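Local coordinates for protein A6 homolog (PDB 6BR8), which binds phospholipids through its C-terminal part and probably plays an essential role in the transition from immature to mature virion during poxvirus assembly, at residues 26-31 with 35-40; 162-167 with 209-214; 171-176 with 197-202. All blocks are in the same frame, centred on the assembly; numbering follows the deposited sequence.

How the contacts relate
Following the chain from its N terminus, contact 1 comes first: residues 26-31 leave helix 5-26 and meet residues 35-40 on the next helix, closing a very short loop. Contact 2 comes much later, joining helix 156-170 to the junction of helices 197-210 and 212-225 and so enclosing 41 residues. Contact 3 falls within that interval; it sets the residues leading into helix 175-180 against the first turns of helix 197-210. Contacts 2 and 3 share helix 197-210, and their centres lie about 15 Å apart. Contact 1 is remote, its centre about 34 Å from that of contact 2 and 36 Å from that of contact 3.

Contact 1: residues 26-31 with 35-40; sequences KSANNE and YKILME
The methyl of Ala28 overlaps the far end of Ile37: Ala28 CB lies 4.2 Å from Ile37 CD1, an ordinary van der Waals approach between apolar groups. Ile37 reaches that point because CG1 stands opposite its carbonyl carbon (chi1 -67°) and the branch is fully extended beyond it, which carries CD1 out from the helix toward the loop. The same isoleucine also packs on Leu24 and Ile25, so it touches both the end of helix 5-26 and the loop that follows.

The second link is made by the backbone. Tyr35 N donates to Glu31 O at 2.7 Å with an N-H...O angle of 152°, and Tyr35 CB sits 3.6 Å from the same Glu31 O. This is an i to i+4 bond in the first turn of helix 31-40, so the arrangement is a tight helix-loop-helix connection. Ser27 is the first residue to depart from the helical conformation of 5-26, and Asn30 is the N-cap of the next helix, its OD1 accepting a hydrogen bond from Gln33 N. With only two residues, Ala28 and Asn29, between these two, Ala28 is brought to within 8.9 Å of Ile37, measured between their CA atoms.

With CG anti to the backbone N (chi1 176°), the Tyr35 ring is carried away from residues 26-31 and forms a cation-pi interaction with Lys112, which Glu31 also touches. On the same helix Leu38 packs against Ile25, Tyr113 and Phe116 and touches a bound phosphatidylethanolamine, whereas Ala28 and Ile37 meet near the protein surface.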
loop_
_atom_site.group_PDB
_atom_site.type_symbol
_atom_site.label_atom_id
_atom_site.label_comp_id
_atom_site.label_asym_id
_atom_site.label_seq_id
_atom_site.Cartn_x
_atom_site.Cartn_y
_atom_site.Cartn_z
ATOM N N LYS A 26 -13.642 -9.100 -5.347
ATOM C CA LYS A 26 -14.014 -8.367 -6.551
ATOM C C LYS A 26 -15.176 -9.044 -7.270
ATOM O O LYS A 26 -16.199 -8.415 -7.572
ATOM C CB LYS A 26 -12.807 -8.262 -7.486
ATOM N N SER A 27 -15.030 -10.340 -7.542
ATOM C CA SER A 27 -15.964 -11.061 -8.393
ATOM C C SER A 27 -17.065 -11.709 -7.568
ATOM O O SER A 27 -17.591 -12.764 -7.937
ATOM C CB SER A 27 -15.221 -12.122 -9.204
ATOM O OG SER A 27 -14.970 -13.271 -8.412
ATOM N N ALA A 28 -17.415 -11.086 -6.450
ATOM C CA ALA A 28 -18.474 -11.564 -5.575
ATOM C C ALA A 28 -19.752 -10.769 -5.813
ATOM O O ALA A 28 -19.717 -9.579 -6.138
ATOM C CB ALA A 28 -18.058 -11.468 -4.104
ATOM N N ASN A 29 -20.888 -11.445 -5.633
ATOM C CA ASN A 29 -22.165 -10.901 -6.076
ATOM C C ASN A 29 -22.616 -9.718 -5.224
ATOM O O ASN A 29 -23.337 -8.844 -5.722
ATOM C CB ASN A 29 -23.227 -12.004 -6.065
ATOM N N ASN A 30 -22.221 -9.675 -3.953
ATOM C CA ASN A 30 -22.645 -8.597 -3.068
ATOM C C ASN A 30 -21.739 -8.558 -1.848
ATOM O O ASN A 30 -20.757 -9.298 -1.740
ATOM C CB ASN A 30 -24.100 -8.758 -2.629
ATOM C CG ASN A 30 -24.346 -10.072 -1.922
ATOM O OD1 ASN A 30 -23.999 -10.239 -0.752
ATOM N ND2 ASN A 30 -24.960 -11.011 -2.628
ATOM N N GLU A 31 -22.123 -7.701 -0.906
ATOM C CA GLU A 31 -21.330 -7.452 0.290
ATOM C C GLU A 31 -21.273 -8.684 1.186
ATOM O O GLU A 31 -20.189 -9.137 1.588
ATOM C CB GLU A 31 -21.943 -6.258 1.016
ATOM C CG GLU A 31 -21.663 -6.136 2.475
ATOM C CD GLU A 31 -21.773 -4.692 2.881
ATOM O OE1 GLU A 31 -21.236 -4.314 3.928
ATOM O OE2 GLU A 31 -22.391 -3.928 2.116
ATOM N N TYR A 35 -18.133 -10.499 2.737
ATOM C CA TYR A 35 -17.934 -10.606 4.179
ATOM C C TYR A 35 -17.697 -12.047 4.601
ATOM O O TYR A 35 -16.865 -12.307 5.475
ATOM C CB TYR A 35 -19.128 -10.005 4.922
ATOM C CG TYR A 35 -19.068 -10.155 6.430
ATOM C CD1 TYR A 35 -18.633 -9.105 7.229
ATOM C CD2 TYR A 35 -19.496 -11.321 7.062
ATOM C CE1 TYR A 35 -18.575 -9.226 8.602
ATOM C CE2 TYR A 35 -19.454 -11.444 8.435
ATOM C CZ TYR A 35 -18.991 -10.396 9.198
ATOM O OH TYR A 35 -18.948 -10.522 10.565
ATOM N N LYS A 36 -18.435 -12.985 4.013
ATOM C CA LYS A 36 -18.108 -14.395 4.164
ATOM C C LYS A 36 -16.670 -14.666 3.727
ATOM O O LYS A 36 -15.933 -15.357 4.438
ATOM C CB LYS A 36 -19.131 -15.233 3.376
ATOM N N ILE A 37 -16.252 -14.115 2.585
ATOM C CA ILE A 37 -14.909 -14.362 2.060
ATOM C C ILE A 37 -13.833 -13.859 3.015
ATOM O O ILE A 37 -12.814 -14.527 3.234
ATOM C CB ILE A 37 -14.774 -13.727 0.668
ATOM C CG1 ILE A 37 -15.693 -14.462 -0.309
ATOM C CG2 ILE A 37 -13.332 -13.782 0.180
ATOM C CD1 ILE A 37 -15.658 -13.946 -1.734
ATOM N N LEU A 38 -14.042 -12.691 3.616
ATOM C CA LEU A 38 -13.071 -12.191 4.573
ATOM C C LEU A 38 -13.043 -13.048 5.843
ATOM O O LEU A 38 -11.968 -13.404 6.338
ATOM C CB LEU A 38 -13.358 -10.717 4.865
ATOM C CG LEU A 38 -12.989 -9.774 3.723
ATOM C CD1 LEU A 38 -13.801 -8.505 3.783
ATOM C CD2 LEU A 38 -11.486 -9.506 3.756
HETATM N N MSE A 39 -14.211 -13.405 6.376
HETATM C CA MSE A 39 -14.278 -14.268 7.569
HETATM C C MSE A 39 -13.704 -15.666 7.365
HETATM O O MSE A 39 -13.120 -16.241 8.280
HETATM C CB MSE A 39 -15.707 -14.446 8.089
HETATM C CG MSE A 39 -16.422 -13.212 8.586
HETATM SE SE MSE A 39 -15.681 -12.553 10.279
HETATM C CE MSE A 39 -15.633 -14.203 11.380
ATOM N N GLU A 40 -13.878 -16.242 6.177
ATOM C CA GLU A 40 -13.308 -17.568 5.975
ATOM C C GLU A 40 -11.788 -17.514 5.941
ATOM O O GLU A 40 -11.128 -18.525 6.211
#

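Contact 2: residues 162-167 with 209-214; sequences FSEIMA and EKHKTT
Glu164 OE1 and His211 NE2 make the closest polar approach, but at 3.7 Å it is too long to count as a hydrogen bond, and the contact has none between its segments. The carboxylate and imidazole planes are 31° apart. Glu164 comes within range because its chain is extended beyond CG. If the imidazole carried a proton on both nitrogens, the nearby carboxylate would probably favour that charge through space.

The apolar part of the contact belongs to Ile165. Its CG1 is 3.6 Å from His211 ND1, and its terminal CD1 remains 4.2 Å from His211 ND1. The two side chains run past one another in opposite directions, so the flank of the isoleucine, more than its end, meets the ring, obliquely. Lys210 CB lies 4.3 Å above one face of that ring, offset toward its rim, and Leu161, one helical turn before Ile165, touches both His211 and Thr214.

The CA atoms of Ile165 and His211 are the nearest pair across the segments, 8.5 Å apart, so the contact is made by side chains and not by backbone. His211 departs from helical geometry (phi/psi -118/13°) and occupies the N-cap position of the following helix. The arrangement is a junction between consecutive helices, 197-210 and 212-225, packed chiefly through His211 against helix 156-170, within a mainly helical lipid-binding fold whose bound phosphatidylglycerol touches Glu209.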
loop_
_atom_site.group_PDB
_atom_site.type_symbol
_atom_site.label_atom_id
_atom_site.label_comp_id
_atom_site.label_asym_id
_atom_site.label_seq_id
_atom_site.Cartn_x
_atom_site.Cartn_y
_atom_site.Cartn_z
ATOM N N PHE A 162 -3.245 8.062 -15.543
ATOM C CA PHE A 162 -2.932 6.646 -15.702
ATOM C C PHE A 162 -2.805 6.268 -17.176
ATOM O O PHE A 162 -1.874 5.552 -17.558
ATOM C CB PHE A 162 -4.010 5.806 -15.005
ATOM C CG PHE A 162 -3.830 4.319 -15.151
ATOM N N SER A 163 -3.705 6.779 -18.019
ATOM C CA SER A 163 -3.639 6.504 -19.444
ATOM C C SER A 163 -2.344 7.017 -20.062
ATOM O O SER A 163 -1.773 6.363 -20.941
ATOM C CB SER A 163 -4.835 7.142 -20.145
ATOM O OG SER A 163 -5.973 6.326 -19.978
ATOM N N GLU A 164 -1.886 8.205 -19.659
ATOM C CA GLU A 164 -0.714 8.772 -20.319
ATOM C C GLU A 164 0.564 8.061 -19.914
ATOM O O GLU A 164 1.437 7.849 -20.761
ATOM C CB GLU A 164 -0.592 10.264 -20.020
ATOM C CG GLU A 164 -1.686 11.080 -20.672
ATOM C CD GLU A 164 -1.565 12.542 -20.374
ATOM O OE1 GLU A 164 -0.887 12.866 -19.377
ATOM O OE2 GLU A 164 -2.153 13.354 -21.132
ATOM N N ILE A 165 0.678 7.695 -18.632
ATOM C CA ILE A 165 1.797 6.903 -18.155
ATOM C C ILE A 165 1.788 5.539 -18.837
ATOM O O ILE A 165 2.847 4.994 -19.197
ATOM C CB ILE A 165 1.726 6.794 -16.614
ATOM C CG1 ILE A 165 1.939 8.160 -15.950
ATOM C CG2 ILE A 165 2.770 5.825 -16.079
ATOM C CD1 ILE A 165 1.860 8.127 -14.423
HETATM N N MSE A 166 0.600 4.979 -19.032
HETATM C CA MSE A 166 0.472 3.677 -19.668
HETATM C C MSE A 166 0.973 3.688 -21.088
HETATM O O MSE A 166 1.687 2.749 -21.501
HETATM C CB MSE A 166 -0.994 3.258 -19.659
HETATM C CG MSE A 166 -1.169 1.865 -20.250
HETATM SE SE MSE A 166 -3.055 1.318 -20.100
HETATM C CE MSE A 166 -3.046 0.824 -18.192
ATOM N N ALA A 167 0.615 4.720 -21.845
ATOM C CA ALA A 167 1.016 4.849 -23.238
ATOM C C ALA A 167 2.517 5.061 -23.335
ATOM O O ALA A 167 3.188 4.452 -24.168
ATOM C CB ALA A 167 0.270 5.997 -23.902
ATOM N N GLU A 209 8.786 12.278 -12.392
ATOM C CA GLU A 209 9.206 13.659 -12.573
ATOM C C GLU A 209 8.412 14.332 -13.680
ATOM O O GLU A 209 8.005 15.488 -13.543
ATOM C CB GLU A 209 10.696 13.723 -12.866
ATOM C CG GLU A 209 11.521 13.092 -11.780
ATOM C CD GLU A 209 11.395 13.825 -10.452
ATOM O OE1 GLU A 209 11.452 15.073 -10.428
ATOM O OE2 GLU A 209 11.242 13.151 -9.418
ATOM N N LYS A 210 8.160 13.623 -14.776
ATOM C CA LYS A 210 7.434 14.263 -15.859
ATOM C C LYS A 210 6.044 14.694 -15.433
ATOM O O LYS A 210 5.530 15.686 -15.939
ATOM C CB LYS A 210 7.301 13.345 -17.060
ATOM C CG LYS A 210 8.399 13.506 -18.061
ATOM C CD LYS A 210 8.000 12.954 -19.412
ATOM C CE LYS A 210 7.755 11.475 -19.339
ATOM N NZ LYS A 210 6.658 11.064 -20.260
ATOM N N HIS A 211 5.427 13.958 -14.503
ATOM C CA HIS A 211 4.010 14.053 -14.193
ATOM C C HIS A 211 3.784 14.490 -12.768
ATOM O O HIS A 211 2.661 14.376 -12.262
ATOM C CB HIS A 211 3.335 12.704 -14.449
ATOM C CG HIS A 211 3.103 12.448 -15.902
ATOM N ND1 HIS A 211 3.537 11.311 -16.538
ATOM C CD2 HIS A 211 2.480 13.192 -16.843
ATOM C CE1 HIS A 211 3.183 11.362 -17.811
ATOM N NE2 HIS A 211 2.535 12.493 -18.018
ATOM N N LYS A 212 4.840 14.977 -12.110
ATOM C CA LYS A 212 4.724 15.262 -10.689
ATOM C C LYS A 212 3.632 16.291 -10.405
ATOM O O LYS A 212 2.863 16.130 -9.451
ATOM C CB LYS A 212 6.069 15.758 -10.141
ATOM C CG LYS A 212 6.157 15.632 -8.636
ATOM C CD LYS A 212 7.157 16.621 -8.070
ATOM C CE LYS A 212 7.422 16.302 -6.599
ATOM N NZ LYS A 212 8.550 17.137 -6.098
ATOM N N THR A 213 3.545 17.349 -11.199
ATOM C CA THR A 213 2.634 18.445 -10.874
ATOM C C THR A 213 1.182 17.967 -10.924
ATOM O O THR A 213 0.409 18.152 -9.976
ATOM C CB THR A 213 2.881 19.611 -11.835
ATOM O OG1 THR A 213 4.284 19.917 -11.846
ATOM C CG2 THR A 213 2.125 20.885 -11.403
ATOM N N THR A 214 0.818 17.265 -11.987
ATOM C CA THR A 214 -0.471 16.589 -12.011
ATOM C C THR A 214 -0.674 15.686 -10.800
ATOM O O THR A 214 -1.724 15.720 -10.158
ATOM C CB THR A 214 -0.590 15.789 -13.290
ATOM O OG1 THR A 214 -0.503 16.714 -14.387
ATOM C CG2 THR A 214 -1.936 15.048 -13.302
#

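Contact 3: residues 171-176 with 197-202; sequences TKVSVE and REMYKN. With PGV ((1R)-2-{[{[(2S)-2,3-dihydroxypropyl]oxy}(hydroxy)phosphoryl]oxy}-1-[(palmitoyloxy)methyl]ethyl (11E)-octadec-11-enoate), chain F.
Val173, in an extended conformation (phi/psi -148/128°), faces helix 197-210, its CA lying 9.5 Å from that of Tyr200. The motif is a short interhelical loop laid against a helix: residues 171-174 join helix 156-170 to helix 175-180, and Ser174 is the N-cap of the latter, its OG accepting a hydrogen bond from Asp177 N.

The two methyls of Val173 divide the work. The side chains of Val173 and the selenomethionine at position 199 meet at a slant, with Val173 CG2 and Met199 CE 3.3 Å apart, tighter than normal carbon contact. CG1 points toward the phenol end of Tyr200, with 3.9 Å between Val173 CG1 and Tyr200 OH, and the valine meets the tyrosine at about a right angle. That hydroxyl is hydrogen-bonded to Glu192 OE2, so the valine methyl supplies only an apolar neighbour to it.

A bend at chi3 (85°) folds the end of Met199 back over its neighbour: CE sits 3.8 Å above the centre of the Tyr200 ring and so touches both that ring and Val173 CG2. Val173 CG2 also approaches Tyr200 CE1 directly, at 4.4 Å. Ile203 and Leu178 also touch Val173.

Lys201 instead directs its aliphatic chain away from this packing, to the octadecenoyl tail of a bound phosphatidylglycerol. Lys201 CB and CG each approach PGV C4 to 3.7 Å, and farther along the side chain Lys201 CD lies 3.7 Å from PGV C3.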
loop_
_atom_site.group_PDB
_atom_site.type_symbol
_atom_site.label_atom_id
_atom_site.label_comp_id
_atom_site.label_asym_id
_atom_site.label_seq_id
_atom_site.Cartn_x
_atom_site.Cartn_y
_atom_site.Cartn_z
ATOM N N THR A 171 5.776 2.633 -25.103
ATOM C CA THR A 171 6.790 3.068 -26.059
ATOM C C THR A 171 8.207 2.785 -25.587
ATOM O O THR A 171 9.151 3.098 -26.320
ATOM C CB THR A 171 6.692 4.569 -26.326
ATOM O OG1 THR A 171 7.178 5.261 -25.172
ATOM C CG2 THR A 171 5.264 4.986 -26.601
ATOM N N LYS A 172 8.372 2.249 -24.372
ATOM C CA LYS A 172 9.676 1.937 -23.803
ATOM C C LYS A 172 9.885 0.459 -23.539
ATOM O O LYS A 172 11.016 0.069 -23.275
ATOM C CB LYS A 172 9.898 2.668 -22.467
ATOM C CG LYS A 172 9.869 4.174 -22.533
ATOM C CD LYS A 172 9.642 4.735 -21.164
ATOM C CE LYS A 172 9.436 6.240 -21.194
ATOM N NZ LYS A 172 10.363 6.897 -20.226
ATOM N N VAL A 173 8.825 -0.350 -23.556
ATOM C CA VAL A 173 8.818 -1.750 -23.138
ATOM C C VAL A 173 7.788 -2.462 -24.002
ATOM O O VAL A 173 6.634 -2.030 -24.061
ATOM C CB VAL A 173 8.432 -1.921 -21.655
ATOM C CG1 VAL A 173 8.248 -3.383 -21.341
ATOM C CG2 VAL A 173 9.444 -1.322 -20.717
ATOM N N SER A 174 8.152 -3.568 -24.649
ATOM C CA SER A 174 7.164 -4.188 -25.530
ATOM C C SER A 174 6.270 -5.103 -24.713
ATOM O O SER A 174 6.644 -6.221 -24.374
ATOM C CB SER A 174 7.812 -4.944 -26.674
ATOM O OG SER A 174 6.837 -5.806 -27.233
ATOM N N VAL A 175 5.071 -4.625 -24.401
ATOM C CA VAL A 175 4.152 -5.385 -23.567
ATOM C C VAL A 175 3.697 -6.652 -24.289
ATOM O O VAL A 175 3.462 -7.689 -23.649
ATOM C CB VAL A 175 2.984 -4.468 -23.145
ATOM C CG1 VAL A 175 1.874 -5.252 -22.467
ATOM C CG2 VAL A 175 3.492 -3.358 -22.224
ATOM N N GLU A 176 3.608 -6.619 -25.623
ATOM C CA GLU A 176 3.305 -7.845 -26.358
ATOM C C GLU A 176 4.396 -8.892 -26.153
ATOM O O GLU A 176 4.101 -10.074 -25.922
ATOM C CB GLU A 176 3.126 -7.546 -27.849
ATOM C CG GLU A 176 1.752 -7.017 -28.256
ATOM C CD GLU A 176 1.760 -5.553 -28.696
ATOM O OE1 GLU A 176 0.944 -5.209 -29.580
ATOM O OE2 GLU A 176 2.566 -4.749 -28.163
ATOM N N ARG A 197 16.354 -4.079 -13.135
ATOM C CA ARG A 197 16.206 -3.087 -12.073
ATOM C C ARG A 197 16.451 -1.672 -12.570
ATOM O O ARG A 197 15.587 -0.802 -12.428
ATOM C CB ARG A 197 17.174 -3.377 -10.927
ATOM C CG ARG A 197 16.539 -3.956 -9.694
ATOM C CD ARG A 197 17.473 -3.945 -8.457
ATOM N NE ARG A 197 18.857 -4.393 -8.695
ATOM C CZ ARG A 197 19.234 -5.655 -8.908
ATOM N NH1 ARG A 197 18.328 -6.621 -8.973
ATOM N NH2 ARG A 197 20.525 -5.946 -9.083
ATOM N N GLU A 198 17.647 -1.405 -13.082
ATOM C CA GLU A 198 18.013 -0.028 -13.392
ATOM C C GLU A 198 17.026 0.612 -14.371
ATOM O O GLU A 198 16.700 1.796 -14.235
ATOM C CB GLU A 198 19.443 0.023 -13.943
ATOM C CG GLU A 198 19.991 1.432 -14.248
ATOM C CD GLU A 198 21.442 1.413 -14.750
ATOM O OE1 GLU A 198 21.999 0.305 -14.893
ATOM O OE2 GLU A 198 22.002 2.497 -15.026
HETATM N N MSE A 199 16.555 -0.140 -15.365
HETATM C CA MSE A 199 15.585 0.403 -16.319
HETATM C C MSE A 199 14.206 0.719 -15.722
HETATM O O MSE A 199 13.677 1.806 -15.935
HETATM C CB MSE A 199 15.362 -0.530 -17.487
HETATM C CG MSE A 199 14.646 0.200 -18.597
HETATM SE SE MSE A 199 13.914 -0.993 -19.940
HETATM C CE MSE A 199 12.247 -1.327 -18.938
ATOM N N TYR A 200 13.617 -0.230 -14.989
ATOM C CA TYR A 200 12.283 0.029 -14.470
ATOM C C TYR A 200 12.357 1.153 -13.454
ATOM O O TYR A 200 11.436 1.977 -13.376
ATOM C CB TYR A 200 11.661 -1.222 -13.855
ATOM C CG TYR A 200 11.101 -2.134 -14.905
ATOM C CD1 TYR A 200 9.907 -1.842 -15.537
ATOM C CD2 TYR A 200 11.777 -3.283 -15.284
ATOM C CE1 TYR A 200 9.399 -2.681 -16.528
ATOM C CE2 TYR A 200 11.272 -4.108 -16.256
ATOM C CZ TYR A 200 10.082 -3.806 -16.869
ATOM O OH TYR A 200 9.553 -4.636 -17.833
ATOM N N LYS A 201 13.453 1.229 -12.705
ATOM C CA LYS A 201 13.545 2.327 -11.760
ATOM C C LYS A 201 13.713 3.660 -12.478
ATOM O O LYS A 201 13.089 4.638 -12.070
ATOM C CB LYS A 201 14.669 2.088 -10.749
ATOM C CG LYS A 201 14.311 0.988 -9.720
ATOM C CD LYS A 201 15.445 0.707 -8.697
ATOM C CE LYS A 201 16.540 -0.198 -9.298
ATOM N NZ LYS A 201 17.854 -0.234 -8.562
ATOM N N ASN A 202 14.531 3.723 -13.537
ATOM C CA ASN A 202 14.623 4.950 -14.326
ATOM C C ASN A 202 13.288 5.271 -14.991
ATOM O O ASN A 202 12.927 6.440 -15.136
ATOM C CB ASN A 202 15.721 4.833 -15.393
ATOM C CG ASN A 202 17.065 5.308 -14.897
ATOM O OD1 ASN A 202 17.247 5.563 -13.707
ATOM N ND2 ASN A 202 18.016 5.436 -15.810
HETATM C C01 PGV F . 15.935 9.546 -6.257
HETATM C C02 PGV F . 16.960 8.422 -6.825
HETATM C C03 PGV F . 16.714 8.279 -8.349
HETATM C C04 PGV F . 18.649 10.059 -10.438
HETATM C C05 PGV F . 17.974 11.231 -9.664
HETATM C C06 PGV F . 18.638 12.609 -10.066
HETATM O O01 PGV F . 16.669 7.212 -6.158
HETATM O O02 PGV F . 14.592 6.791 -6.859
HETATM O O03 PGV F . 15.460 10.368 -7.330
HETATM O O04 PGV F . 13.784 10.800 -8.739
HETATM O O05 PGV F . 18.259 10.972 -8.302
HETATM O O06 PGV F . 20.052 12.460 -10.039
HETATM O O11 PGV F . 17.598 7.385 -8.973
HETATM O O12 PGV F . 19.485 9.341 -9.568
HETATM O O13 PGV F . 19.769 6.886 -10.319
HETATM O O14 PGV F . 19.971 7.442 -7.836
HETATM C C1 PGV F . 15.737 6.359 -6.699
HETATM C C2 PGV F . 16.101 4.925 -7.088
HETATM C C3 PGV F . 14.972 3.910 -6.888
HETATM C C4 PGV F . 13.776 4.131 -7.846
HETATM C C5 PGV F . 12.525 3.348 -7.427
HETATM C C6 PGV F . 11.360 4.278 -7.115
HETATM C C7 PGV F . 10.293 3.632 -6.223
HETATM C C8 PGV F . 9.998 2.146 -6.541
HETATM C C9 PGV F . 8.933 1.541 -5.573
HETATM C C10 PGV F . 8.330 2.610 -4.622
HETATM C C19 PGV F . 14.124 10.311 -7.663
HETATM C C20 PGV F . 13.082 9.670 -6.783
HETATM C C21 PGV F . 11.664 9.737 -7.403
HETATM C C22 PGV F . 10.696 10.327 -6.384
HETATM C C23 PGV F . 9.465 9.451 -6.106
HETATM C C24 PGV F . 8.647 10.044 -4.958
HETATM C C25 PGV F . 7.631 9.063 -4.384
HETATM C C26 PGV F . 6.437 9.761 -3.734
HETATM C C27 PGV F . 5.224 8.816 -3.526
HETATM C C28 PGV F . 4.430 9.164 -2.248
HETATM C C29 PGV F . 3.402 8.084 -1.808
HETATM C C30 PGV F . 3.154 8.100 -0.268
HETATM C C31 PGV F . 1.714 7.712 0.180
HETATM C C32 PGV F . 1.130 8.699 1.239
HETATM C C33 PGV F . -0.008 9.607 0.703
HETATM C C34 PGV F . -0.022 10.982 1.397
#